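Local atomic coordinates of AmbC (Sorangium cellulosum, PDB entry 5O15), a protein that probably catalyses both dehydration and the following ring closure to an oxygen heterocycle during assembly of the polyketide ambruticin, using a double hotdog domain. Residues 48-53 and 174-179; 160-165 and 181-186; 193-198 and 252-257; 258-263 and 271-276. All blocks are in the same frame, centred on the assembly; numbering follows the deposited sequence. Where two conformers were deposited one is given.

Interaction 1 of 4, residues 48-53 and 174-179; sequences VLDHVV and GPAFRG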
loop_
_atom_site.group_PDB
_atom_site.type_symbol
_atom_site.label_atom_id
_atom_site.label_comp_id
_atom_site.label_asym_id
_atom_site.label_seq_id
_atom_site.Cartn_x
_atom_site.Cartn_y
_atom_site.Cartn_z
ATOM N N VAL A 48 -5.742 7.051 9.533
ATOM C CA VAL A 48 -4.493 6.298 9.547
ATOM C C VAL A 48 -4.294 5.612 10.886
ATOM O O VAL A 48 -3.585 4.606 10.971
ATOM C CB VAL A 48 -3.270 7.174 9.179
ATOM C CG1 VAL A 48 -3.439 7.727 7.790
ATOM C CG2 VAL A 48 -3.020 8.292 10.185
ATOM N N LEU A 49 -4.870 6.172 11.957
ATOM C CA LEU A 49 -4.734 5.602 13.294
ATOM C C LEU A 49 -5.458 4.278 13.445
ATOM O O LEU A 49 -5.254 3.583 14.450
ATOM C CB LEU A 49 -5.214 6.602 14.350
ATOM C CG LEU A 49 -4.440 7.925 14.399
ATOM C CD1 LEU A 49 -5.123 8.898 15.384
ATOM C CD2 LEU A 49 -2.986 7.658 14.752
ATOM N N ASP A 50 -6.345 3.929 12.505
ATOM C CA ASP A 50 -6.954 2.615 12.533
ATOM C C ASP A 50 -5.987 1.523 12.111
ATOM O O ASP A 50 -6.316 0.328 12.272
ATOM C CB ASP A 50 -8.157 2.583 11.591
ATOM C CG ASP A 50 -9.371 3.360 12.098
ATOM O OD1 ASP A 50 -9.346 3.841 13.241
ATOM O OD2 ASP A 50 -10.348 3.461 11.317
ATOM N N HIS A 51 -4.786 1.884 11.624
ATOM C CA HIS A 51 -3.818 0.887 11.177
ATOM C C HIS A 51 -2.941 0.464 12.345
ATOM O O HIS A 51 -1.779 0.857 12.498
ATOM C CB HIS A 51 -2.971 1.397 10.013
ATOM C CG HIS A 51 -2.205 0.301 9.356
ATOM N ND1 HIS A 51 -0.836 0.211 9.459
ATOM C CD2 HIS A 51 -2.588 -0.755 8.610
ATOM C CE1 HIS A 51 -0.409 -0.847 8.793
ATOM N NE2 HIS A 51 -1.461 -1.462 8.273
ATOM N N VAL A 52 -3.528 -0.397 13.183
ATOM C CA VAL A 52 -2.870 -0.945 14.357
ATOM C C VAL A 52 -2.326 -2.313 13.991
ATOM O O VAL A 52 -3.104 -3.216 13.644
ATOM C CB VAL A 52 -3.825 -1.021 15.556
ATOM C CG1 VAL A 52 -3.081 -1.533 16.781
ATOM C CG2 VAL A 52 -4.475 0.344 15.817
ATOM N N VAL A 53 -0.991 -2.464 14.062
ATOM C CA VAL A 53 -0.317 -3.683 13.648
ATOM C C VAL A 53 0.182 -4.384 14.905
ATOM O O VAL A 53 1.163 -3.968 15.531
ATOM C CB VAL A 53 0.835 -3.384 12.695
ATOM C CG1 VAL A 53 1.487 -4.661 12.310
ATOM C CG2 VAL A 53 0.316 -2.637 11.469
ATOM N N GLY A 174 -8.819 -0.769 13.165
ATOM C CA GLY A 174 -10.027 -0.001 13.194
ATOM C C GLY A 174 -10.766 -0.030 11.878
ATOM O O GLY A 174 -10.354 -0.674 10.905
ATOM N N PRO A 175 -11.913 0.661 11.835
ATOM C CA PRO A 175 -12.836 0.500 10.698
ATOM C C PRO A 175 -12.261 0.826 9.331
ATOM O O PRO A 175 -12.675 0.238 8.335
ATOM C CB PRO A 175 -13.965 1.479 11.051
ATOM C CG PRO A 175 -13.913 1.635 12.494
ATOM C CD PRO A 175 -12.515 1.445 12.932
ATOM N N ALA A 176 -11.314 1.763 9.227
ATOM C CA ALA A 176 -10.799 2.127 7.905
ATOM C C ALA A 176 -10.063 0.968 7.247
ATOM O O ALA A 176 -9.901 0.962 6.020
ATOM C CB ALA A 176 -9.869 3.338 7.987
ATOM N N PHE A 177 -9.611 -0.009 8.031
ATOM C CA PHE A 177 -8.826 -1.143 7.551
ATOM C C PHE A 177 -9.633 -2.431 7.572
ATOM O O PHE A 177 -9.070 -3.518 7.713
ATOM C CB PHE A 177 -7.474 -1.224 8.259
ATOM C CG PHE A 177 -6.628 -0.074 7.877
ATOM C CD1 PHE A 177 -5.841 -0.116 6.740
ATOM C CD2 PHE A 177 -6.684 1.118 8.578
ATOM C CE1 PHE A 177 -5.109 0.997 6.337
ATOM C CE2 PHE A 177 -5.990 2.225 8.173
ATOM C CZ PHE A 177 -5.184 2.147 7.068
ATOM N N ARG A 178 -10.938 -2.302 7.338
ATOM C CA ARG A 178 -11.824 -3.432 7.052
ATOM C C ARG A 178 -12.470 -3.129 5.707
ATOM O O ARG A 178 -13.620 -2.691 5.652
ATOM C CB ARG A 178 -12.861 -3.647 8.165
ATOM C CG ARG A 178 -12.288 -4.385 9.359
ATOM C CD ARG A 178 -13.360 -4.799 10.402
ATOM N NE ARG A 178 -13.599 -3.696 11.299
ATOM C CZ ARG A 178 -12.811 -3.368 12.319
ATOM N NH1 ARG A 178 -11.707 -4.060 12.549
ATOM N NH2 ARG A 178 -13.110 -2.328 13.099
ATOM N N GLY A 179 -11.704 -3.311 4.625
ATOM C CA GLY A 179 -12.124 -2.846 3.326
ATOM C C GLY A 179 -12.459 -3.929 2.338
ATOM O O GLY A 179 -12.531 -3.635 1.137
#
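Asp50 and Gly174 meet backbone to backbone: Gly174 N donates to Asp50 O over 2.9 Å, at 174° and on a lone pair of the carbonyl. The same aspartate reaches further with its side chain. Its CG stands anti to the carbonyl carbon (chi1 -72°), and OD2 accepts from Ala176 N at 2.9 Å, met on the anti side of the carboxylate. Replacing Asp50 by an alanine would probably leave the Ala176 N-H without this acceptor and let the 175-176 turn shift. The tight part lies beside this grip, where His51 CB sits over one face of the Phe177 ring, 3.9 Å from its centroid. The imidazole turns an edge to the same ring, a T-shaped pair with centroids 4.9 Å apart and planes at 56°, while Asp50 CB lies at the ring edge in its plane. His51 ND1 bonds to Ile58 O, which fixes the imidazole, and helix 211-225 touches Phe177 through Ala212, Asp215 and Gln219. The solvent side is at Pro175, an exposed residue that adds little beyond its CD, 3.4 Å from Asp50 OD2. Joining an early and a later part of the chain, the contact is consistent with an interface between the two halves of a double hotdog fold.

Interaction 2 of 4, residues 160-165 and 181-186; sequences VDVTRW and TAAWRV
Two valine torsions bring Val160 CG2 and both methyl groups of Val162 to strand 182-186. In Val160, CG1 is anti to the backbone N (chi1 175°), which leaves CG2 anti to the carbonyl carbon, where it lies against the Trp184 backbone, 3.9 Å from its C atom. In Val162, CG1 is the branch anti to the carbonyl carbon (chi1 -55°); it meets Ala183 CB at 3.7 Å, while CG2 lies near the carbonyl of Thr181. Ala183 CB is thus touched by both valines, its distance to Val160 CB being 4.0 Å. Replacing Val162 by an alanine would probably open a gap beside Ala183 CB and take away the apolar cover over the backbone of residues 181-183.

One direct backbone bond joins the segments: Val160 N donates to Ala183 O over 2.8 Å, with the donor standing above the carbonyl plane. A water makes a second link, donating to Val160 O at 2.7 Å and accepting from Ala183 N at 2.9 Å. Beyond Val160 the chain passes through a type I turn from Asp161 to Arg164. Asp161 OD1 holds this turn by accepting from both Thr163 OG1 and Thr163 N, the latter closing an Asx turn. Strand 189-195 pairs with 182-186 through backbone bonds of Ala182 with Asp193 and Trp184 with Tyr191, Ala183 packs on Ala192, and the Trp184 ring meets that of Trp152. The arrangement is that of a short edge strand, 158-160, at the outer end of the strand order of the double hotdog fold.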
loop_
_atom_site.group_PDB
_atom_site.type_symbol
_atom_site.label_atom_id
_atom_site.label_comp_id
_atom_site.label_asym_id
_atom_site.label_seq_id
_atom_site.Cartn_x
_atom_site.Cartn_y
_atom_site.Cartn_z
ATOM N N VAL A 160 -14.156 -17.195 0.192
ATOM C CA VAL A 160 -13.334 -16.903 1.350
ATOM C C VAL A 160 -14.223 -16.113 2.299
ATOM O O VAL A 160 -14.727 -15.047 1.934
ATOM C CB VAL A 160 -12.096 -16.094 0.947
ATOM C CG1 VAL A 160 -11.315 -15.681 2.179
ATOM C CG2 VAL A 160 -11.213 -16.900 -0.004
ATOM N N ASP A 161 -14.422 -16.613 3.507
ATOM C CA ASP A 161 -15.335 -15.953 4.434
ATOM C C ASP A 161 -14.601 -14.762 5.046
ATOM O O ASP A 161 -13.781 -14.911 5.949
ATOM C CB ASP A 161 -15.773 -16.935 5.507
ATOM C CG ASP A 161 -16.700 -16.318 6.501
ATOM O OD1 ASP A 161 -17.031 -15.123 6.409
ATOM O OD2 ASP A 161 -17.146 -17.067 7.393
ATOM N N VAL A 162 -14.915 -13.562 4.572
ATOM C CA VAL A 162 -14.182 -12.388 5.044
ATOM C C VAL A 162 -14.618 -11.970 6.436
ATOM O O VAL A 162 -13.944 -11.136 7.047
ATOM C CB VAL A 162 -14.257 -11.234 4.030
ATOM C CG1 VAL A 162 -13.765 -11.705 2.679
ATOM C CG2 VAL A 162 -15.669 -10.685 3.957
ATOM N N THR A 163 -15.708 -12.540 6.963
ATOM C CA THR A 163 -16.125 -12.268 8.326
ATOM C C THR A 163 -15.477 -13.211 9.334
ATOM O O THR A 163 -15.586 -12.977 10.539
ATOM C CB THR A 163 -17.666 -12.387 8.444
ATOM O OG1 THR A 163 -18.057 -13.763 8.384
ATOM C CG2 THR A 163 -18.369 -11.650 7.310
ATOM N N ARG A 164 -14.812 -14.262 8.872
ATOM C CA ARG A 164 -14.182 -15.188 9.791
ATOM C C ARG A 164 -13.057 -14.469 10.523
ATOM O O ARG A 164 -12.255 -13.729 9.920
ATOM C CB ARG A 164 -13.677 -16.396 9.043
ATOM C CG ARG A 164 -13.138 -17.469 9.942
ATOM C CD ARG A 164 -12.749 -18.649 9.114
ATOM N NE ARG A 164 -12.627 -19.923 9.844
ATOM C CZ ARG A 164 -11.480 -20.345 10.362
ATOM N NH1 ARG A 164 -10.408 -19.573 10.250
ATOM N NH2 ARG A 164 -11.402 -21.539 10.906
ATOM N N TRP A 165 -12.972 -14.681 11.815
ATOM C CA TRP A 165 -12.024 -13.979 12.658
ATOM C C TRP A 165 -10.603 -14.396 12.302
ATOM O O TRP A 165 -10.286 -15.586 12.192
ATOM C CB TRP A 165 -12.338 -14.352 14.104
ATOM C CG TRP A 165 -11.432 -13.702 15.099
ATOM C CD1 TRP A 165 -10.276 -14.219 15.594
ATOM C CD2 TRP A 165 -11.665 -12.481 15.785
ATOM N NE1 TRP A 165 -9.752 -13.362 16.533
ATOM C CE2 TRP A 165 -10.598 -12.297 16.685
ATOM C CE3 TRP A 165 -12.697 -11.533 15.766
ATOM C CZ2 TRP A 165 -10.511 -11.208 17.535
ATOM C CZ3 TRP A 165 -12.619 -10.446 16.613
ATOM C CH2 TRP A 165 -11.526 -10.297 17.501
ATOM N N THR A 181 -15.252 -6.472 1.089
ATOM C CA THR A 181 -16.647 -6.818 1.293
ATOM C C THR A 181 -16.947 -8.254 0.910
ATOM O O THR A 181 -17.935 -8.811 1.416
ATOM C CB THR A 181 -17.558 -5.868 0.525
ATOM O OG1 THR A 181 -17.346 -6.065 -0.861
ATOM C CG2 THR A 181 -17.279 -4.447 0.840
ATOM N N ALA A 182 -16.157 -8.892 0.055
ATOM C CA ALA A 182 -16.370 -10.288 -0.322
ATOM C C ALA A 182 -15.106 -10.773 -1.013
ATOM O O ALA A 182 -14.389 -9.974 -1.617
ATOM C CB ALA A 182 -17.550 -10.423 -1.282
ATOM N N ALA A 183 -14.819 -12.062 -0.933
ATOM C CA ALA A 183 -13.641 -12.622 -1.584
ATOM C C ALA A 183 -13.885 -14.098 -1.888
ATOM O O ALA A 183 -14.676 -14.778 -1.220
ATOM C CB ALA A 183 -12.394 -12.436 -0.712
ATOM N N TRP A 184 -13.159 -14.602 -2.868
ATOM C CA TRP A 184 -13.222 -15.975 -3.330
ATOM C C TRP A 184 -11.845 -16.364 -3.838
ATOM O O TRP A 184 -10.993 -15.507 -4.098
ATOM C CB TRP A 184 -14.182 -16.125 -4.502
ATOM C CG TRP A 184 -15.577 -15.664 -4.257
ATOM C CD1 TRP A 184 -16.631 -16.453 -3.932
ATOM C CD2 TRP A 184 -16.085 -14.320 -4.333
ATOM N NE1 TRP A 184 -17.776 -15.691 -3.814
ATOM C CE2 TRP A 184 -17.458 -14.377 -4.037
ATOM C CE3 TRP A 184 -15.508 -13.078 -4.637
ATOM C CZ2 TRP A 184 -18.276 -13.250 -4.049
ATOM C CZ3 TRP A 184 -16.325 -11.945 -4.646
ATOM C CH2 TRP A 184 -17.701 -12.047 -4.350
ATOM N N ARG A 185 -11.634 -17.650 -4.053
ATOM C CA ARG A 185 -10.394 -18.122 -4.620
ATOM C C ARG A 185 -10.629 -19.135 -5.720
ATOM O O ARG A 185 -11.554 -19.945 -5.658
ATOM C CB ARG A 185 -9.488 -18.663 -3.560
ATOM C CG ARG A 185 -9.832 -19.956 -2.960
ATOM C CD ARG A 185 -8.830 -20.216 -1.829
ATOM N NE ARG A 185 -7.465 -20.049 -2.324
ATOM C CZ ARG A 185 -6.431 -19.576 -1.627
ATOM N NH1 ARG A 185 -6.560 -19.199 -0.354
ATOM N NH2 ARG A 185 -5.249 -19.471 -2.225
ATOM N N VAL A 186 -9.798 -19.034 -6.748
ATOM C CA VAL A 186 -9.647 -20.065 -7.770
ATOM C C VAL A 186 -8.171 -20.420 -7.727
ATOM O O VAL A 186 -7.330 -19.666 -8.248
ATOM C CB VAL A 186 -10.058 -19.593 -9.170
ATOM C CG1 VAL A 186 -10.004 -20.751 -10.152
ATOM C CG2 VAL A 186 -11.441 -18.975 -9.163
HETATM O O HOH W 1 -16.703 -13.637 0.659
#

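Interaction 3 of 4, residues 193-198 and 252-257; sequences DLALPE and AAALRA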
loop_
_atom_site.group_PDB
_atom_site.type_symbol
_atom_site.label_atom_id
_atom_site.label_comp_id
_atom_site.label_asym_id
_atom_site.label_seq_id
_atom_site.Cartn_x
_atom_site.Cartn_y
_atom_site.Cartn_z
ATOM N N ASP A 193 -14.005 -8.049 -3.823
ATOM C CA ASP A 193 -14.611 -6.727 -3.874
ATOM C C ASP A 193 -14.054 -5.908 -2.720
ATOM O O ASP A 193 -14.186 -6.311 -1.557
ATOM C CB ASP A 193 -16.130 -6.838 -3.760
ATOM C CG ASP A 193 -16.748 -7.467 -4.968
ATOM O OD1 ASP A 193 -16.555 -6.960 -6.086
ATOM O OD2 ASP A 193 -17.498 -8.443 -4.851
ATOM N N LEU A 194 -13.460 -4.756 -3.048
ATOM C CA LEU A 194 -12.828 -3.858 -2.091
ATOM C C LEU A 194 -13.607 -2.551 -2.054
ATOM O O LEU A 194 -14.002 -2.028 -3.092
ATOM C CB LEU A 194 -11.391 -3.549 -2.500
ATOM C CG LEU A 194 -10.491 -4.743 -2.819
ATOM C CD1 LEU A 194 -9.081 -4.249 -3.141
ATOM C CD2 LEU A 194 -10.445 -5.781 -1.712
ATOM N N ALA A 195 -13.813 -2.001 -0.865
ATOM C CA ALA A 195 -14.511 -0.726 -0.775
ATOM C C ALA A 195 -14.097 -0.017 0.490
ATOM O O ALA A 195 -14.048 -0.641 1.552
ATOM C CB ALA A 195 -16.036 -0.911 -0.751
ATOM N N LEU A 196 -13.778 1.265 0.357
ATOM C CA LEU A 196 -13.506 2.085 1.520
ATOM C C LEU A 196 -14.783 2.234 2.354
ATOM O O LEU A 196 -15.886 2.432 1.808
ATOM C CB LEU A 196 -13.038 3.474 1.097
ATOM C CG LEU A 196 -11.638 3.603 0.440
ATOM C CD1 LEU A 196 -11.412 4.991 -0.095
ATOM C CD2 LEU A 196 -10.561 3.330 1.412
ATOM N N PRO A 197 -14.680 2.140 3.674
ATOM C CA PRO A 197 -15.841 2.368 4.537
ATOM C C PRO A 197 -16.343 3.801 4.461
ATOM O O PRO A 197 -15.643 4.729 4.029
ATOM C CB PRO A 197 -15.310 2.055 5.942
ATOM C CG PRO A 197 -14.067 1.282 5.724
ATOM C CD PRO A 197 -13.506 1.673 4.424
ATOM N N GLU A 198 -17.590 3.961 4.883
ATOM C CA GLU A 198 -18.218 5.264 4.927
ATOM C C GLU A 198 -17.352 6.229 5.721
ATOM O O GLU A 198 -16.682 5.844 6.683
ATOM C CB GLU A 198 -19.592 5.103 5.591
ATOM C CG GLU A 198 -20.312 6.382 5.992
ATOM C CD GLU A 198 -21.646 6.102 6.692
ATOM O OE1 GLU A 198 -22.181 4.976 6.553
ATOM O OE2 GLU A 198 -22.160 7.005 7.391
ATOM N N ALA A 252 -9.860 6.260 -7.077
ATOM C CA ALA A 252 -10.896 5.253 -6.889
ATOM C C ALA A 252 -11.242 5.047 -5.411
ATOM O O ALA A 252 -10.395 5.157 -4.532
ATOM C CB ALA A 252 -10.415 3.923 -7.458
ATOM N N ALA A 253 -12.516 4.717 -5.149
ATOM C CA ALA A 253 -12.986 4.436 -3.797
ATOM C C ALA A 253 -13.354 2.982 -3.577
ATOM O O ALA A 253 -13.482 2.557 -2.421
ATOM C CB ALA A 253 -14.206 5.302 -3.459
ATOM N N ALA A 254 -13.576 2.229 -4.649
ATOM C CA ALA A 254 -13.999 0.844 -4.549
ATOM C C ALA A 254 -13.575 0.187 -5.850
ATOM O O ALA A 254 -13.577 0.831 -6.895
ATOM C CB ALA A 254 -15.513 0.747 -4.316
ATOM N N LEU A 255 -13.240 -1.104 -5.785
ATOM C CA LEU A 255 -12.538 -1.809 -6.856
ATOM C C LEU A 255 -12.848 -3.279 -6.765
ATOM O O LEU A 255 -13.192 -3.776 -5.695
ATOM C CB LEU A 255 -10.993 -1.682 -6.714
ATOM C CG LEU A 255 -10.458 -0.283 -6.752
ATOM C CD1 LEU A 255 -9.011 -0.223 -6.264
ATOM C CD2 LEU A 255 -10.455 0.228 -8.196
ATOM N N ARG A 256 -12.613 -3.976 -7.874
ATOM C CA ARG A 256 -12.400 -5.411 -7.851
ATOM C C ARG A 256 -10.910 -5.693 -7.946
ATOM O O ARG A 256 -10.166 -4.951 -8.584
ATOM C CB ARG A 256 -13.159 -6.138 -8.947
ATOM C CG ARG A 256 -14.628 -6.221 -8.642
ATOM C CD ARG A 256 -15.405 -6.949 -9.690
ATOM N NE ARG A 256 -16.800 -7.062 -9.271
ATOM C CZ ARG A 256 -17.809 -7.368 -10.067
ATOM N NH1 ARG A 256 -17.605 -7.632 -11.342
ATOM N NH2 ARG A 256 -19.054 -7.430 -9.589
ATOM N N ALA A 257 -10.477 -6.762 -7.277
ATOM C CA ALA A 257 -9.081 -7.120 -7.181
ATOM C C ALA A 257 -8.898 -8.578 -7.550
ATOM O O ALA A 257 -9.721 -9.444 -7.225
ATOM C CB ALA A 257 -8.583 -6.921 -5.751
HETATM O O HOH W 2 -19.700 -7.421 -6.666
HETATM O O HOH W 3 -16.163 2.966 -0.944
#
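Asp193 and Arg256 lie side by side and point the same way from a non-hydrogen-bonded antiparallel pair, their carboxylate and guanidinium planes 49° apart. Arg256 is extended from CG to NE, and NE donates to Asp193 OD1 over 3.2 Å in a salt bridge. The oxygen lies in the guanidinium plane and is met nearly along its C-O axis. A water completes a second link, donating to Asp193 OD2 and accepting from Arg256 NH2, each at 3.0 Å. Trp152 binds the same pair, through NE1 to Asp193 OD2 and by a cation-pi contact with Arg256, whose NH1 also donates to Ala148 O.

Ala195 and Ala254 share this face, CB to CB at 4.0 Å. Leu194 and Leu255 point to the other face, where Leu194 CD1 packs on Ala257 CB at 3.8 Å and helix 211-225 meets both leucines through Leu213. Reciprocal backbone bonds join Leu194 and Leu255, then Leu196 N donates to Ala253 O at 3.1 Å and 176°. Strands 193-195 and 254-257, neighbours in the double hotdog fold, run at 155°. The chemistry is split by face: the leucine side is apolar, while the further polar partners of each charge are likely to hold carboxylate and guanidinium in fixed orientation.

Interaction 4 of 4, residues 258-263 and 271-276; sequences RVEVED and AASIEL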
loop_
_atom_site.group_PDB
_atom_site.type_symbol
_atom_site.label_atom_id
_atom_site.label_comp_id
_atom_site.label_asym_id
_atom_site.label_seq_id
_atom_site.Cartn_x
_atom_site.Cartn_y
_atom_site.Cartn_z
ATOM N N ARG A 258 -7.747 -8.833 -8.169
ATOM C CA ARG A 258 -7.205 -10.155 -8.414
ATOM C C ARG A 258 -5.816 -10.183 -7.792
ATOM O O ARG A 258 -4.935 -9.406 -8.191
ATOM C CB ARG A 258 -7.123 -10.467 -9.904
ATOM C CG ARG A 258 -6.547 -11.818 -10.213
ATOM C CD ARG A 258 -6.427 -12.035 -11.706
ATOM N NE ARG A 258 -5.909 -13.369 -12.004
ATOM C CZ ARG A 258 -4.625 -13.660 -12.219
ATOM N NH1 ARG A 258 -3.693 -12.716 -12.200
ATOM N NH2 ARG A 258 -4.278 -14.913 -12.483
ATOM N N VAL A 259 -5.612 -11.049 -6.818
ATOM C CA VAL A 259 -4.349 -11.184 -6.105
ATOM C C VAL A 259 -3.867 -12.599 -6.383
ATOM O O VAL A 259 -4.460 -13.574 -5.916
ATOM C CB VAL A 259 -4.529 -10.930 -4.606
ATOM C CG1 VAL A 259 -3.190 -11.057 -3.900
ATOM C CG2 VAL A 259 -5.122 -9.588 -4.339
ATOM N N GLU A 260 -2.786 -12.715 -7.134
ATOM C CA GLU A 260 -2.247 -14.001 -7.544
ATOM C C GLU A 260 -1.034 -14.343 -6.695
ATOM O O GLU A 260 -0.001 -13.670 -6.775
ATOM C CB GLU A 260 -1.900 -14.006 -9.026
ATOM C CG GLU A 260 -1.413 -15.355 -9.491
ATOM C CD GLU A 260 -1.592 -15.560 -10.973
ATOM O OE1 GLU A 260 -2.147 -16.613 -11.360
ATOM O OE2 GLU A 260 -1.214 -14.666 -11.747
ATOM N N VAL A 261 -1.186 -15.382 -5.876
ATOM C CA VAL A 261 -0.158 -15.748 -4.919
ATOM C C VAL A 261 0.937 -16.529 -5.624
ATOM O O VAL A 261 0.663 -17.466 -6.380
ATOM C CB VAL A 261 -0.773 -16.542 -3.761
ATOM C CG1 VAL A 261 0.257 -16.885 -2.729
ATOM C CG2 VAL A 261 -1.887 -15.737 -3.143
ATOM N N GLU A 262 2.181 -16.119 -5.385
ATOM C CA GLU A 262 3.342 -16.823 -5.909
ATOM C C GLU A 262 3.640 -18.028 -5.031
ATOM O O GLU A 262 3.457 -17.979 -3.813
ATOM C CB GLU A 262 4.560 -15.900 -5.867
ATOM C CG GLU A 262 4.921 -15.252 -7.186
ATOM C CD GLU A 262 6.235 -14.494 -7.102
ATOM O OE1 GLU A 262 6.314 -13.366 -7.636
ATOM O OE2 GLU A 262 7.182 -15.025 -6.483
ATOM N N ASP A 263 4.047 -19.131 -5.649
ATOM C CA ASP A 263 4.489 -20.281 -4.867
ATOM C C ASP A 263 5.686 -19.878 -4.015
ATOM O O ASP A 263 6.716 -19.448 -4.542
ATOM C CB ASP A 263 4.847 -21.445 -5.789
ATOM C CG ASP A 263 3.625 -22.064 -6.450
ATOM O OD1 ASP A 263 2.560 -22.137 -5.795
ATOM O OD2 ASP A 263 3.727 -22.478 -7.625
ATOM N N ALA A 271 4.253 -13.729 -1.197
ATOM C CA ALA A 271 4.472 -12.899 -2.375
ATOM C C ALA A 271 3.285 -13.060 -3.310
ATOM O O ALA A 271 2.725 -14.149 -3.429
ATOM C CB ALA A 271 5.775 -13.261 -3.108
ATOM N N ALA A 272 2.897 -11.972 -3.966
ATOM C CA ALA A 272 1.745 -11.985 -4.849
ATOM C C ALA A 272 1.829 -10.798 -5.803
ATOM O O ALA A 272 2.504 -9.813 -5.535
ATOM C CB ALA A 272 0.453 -11.918 -4.043
ATOM N N SER A 273 1.086 -10.890 -6.906
ATOM C CA SER A 273 0.774 -9.757 -7.766
ATOM C C SER A 273 -0.626 -9.263 -7.434
ATOM O O SER A 273 -1.467 -10.018 -6.917
ATOM C CB SER A 273 0.835 -10.148 -9.257
ATOM O OG SER A 273 -0.174 -11.111 -9.566
ATOM N N ILE A 274 -0.887 -8.002 -7.739
ATOM C CA ILE A 274 -2.186 -7.388 -7.474
ATOM C C ILE A 274 -2.638 -6.665 -8.715
ATOM O O ILE A 274 -1.890 -5.829 -9.248
ATOM C CB ILE A 274 -2.137 -6.398 -6.297
ATOM C CG1 ILE A 274 -1.667 -7.085 -5.025
ATOM C CG2 ILE A 274 -3.488 -5.706 -6.101
ATOM C CD1 ILE A 274 -1.361 -6.138 -3.881
ATOM N N GLU A 275 -3.859 -6.919 -9.150
ATOM C CA GLU A 275 -4.465 -6.193 -10.247
ATOM C C GLU A 275 -5.797 -5.644 -9.775
ATOM O O GLU A 275 -6.572 -6.372 -9.145
ATOM C CB GLU A 275 -4.668 -7.086 -11.460
ATOM C CG GLU A 275 -3.399 -7.673 -12.046
ATOM C CD GLU A 275 -3.790 -8.875 -12.859
ATOM O OE1 GLU A 275 -4.497 -8.694 -13.873
ATOM O OE2 GLU A 275 -3.506 -10.016 -12.417
ATOM N N LEU A 276 -6.082 -4.391 -10.103
ATOM C CA LEU A 276 -7.287 -3.701 -9.652
ATOM C C LEU A 276 -8.057 -3.159 -10.842
ATOM O O LEU A 276 -7.471 -2.564 -11.752
ATOM C CB LEU A 276 -6.906 -2.556 -8.710
ATOM C CG LEU A 276 -6.068 -2.975 -7.502
ATOM C CD1 LEU A 276 -5.613 -1.783 -6.694
ATOM C CD2 LEU A 276 -6.829 -3.939 -6.596
HETATM O O HOH W 4 -2.836 -10.367 -9.903
HETATM O O HOH W 5 0.644 -12.798 -11.393
HETATM O O HOH W 6 3.725 -16.612 -1.461
#
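Arg258 and Glu275 are a hydrogen-bonded pair in the beta hairpin of strands 254-261 and 269-277, part of the double hotdog fold. Their side chains lie side by side and point the same way, and Arg258 NH1 donates to Glu275 OE2 over 2.7 Å, near the guanidinium plane and almost in line with the C-O bond. The guanidinium has a second carboxylate partner on its own strand: Arg258 NH2 lies 2.9 Å from Glu260 OE1, and NH1 also bonds to Glu260 OE2 from above that carboxylate. One cation thus bridges two acids, which probably eases the repulsion between them.

On the opposite face the small groups pack, with Val259 CG1 at 3.7 Å from Ala272 CB, and helix 211-225 lies against Ile274 through Ala217 and Leu218. Paired backbone bonds at Arg258 with Glu275 and at Glu260 with Ser273 hold the register, and Glu262 N to Ala271 O extends it by one bond.

The next shell positions the charged ends. Arg258 NE donates to Tyr191 OH, and Trp147 NE1 donates a hydrogen bond to Glu275 OE1. Ser273 OG, set between its backbone N and carbonyl carbon (chi1 65°), serves two waters. One donates to it at 2.6 Å and to Glu260 OE2; the other accepts from OG at 2.8 Å and donates to both Arg258 O and Glu275 OE2, the latter at 2.6 Å.

In the fold
Along the chain, interactions 1 and 2 alternate their segments, and interactions 3 and 4 follow in series. Interactions 2, 3 and 4 lie on successive antiparallel strands, from 158-160 through 180-186, 189-195 and 254-261 to 269-277, all in the later half of the chain. Interactions 3 and 4 share strand 254-261, their centres about 17 Å apart, and touch where Ala257 and Leu255 meet Leu276. Interaction 2, about 15 Å between centres from interaction 3, joins it through the pairing of strands 180-186 and 189-195. Interaction 1 lies about 14 Å from interaction 3, centre to centre, and meets it at Gly179 and Ala195. It alone brings in residues 48-53, tying this sheet region to the earlier half of the chain.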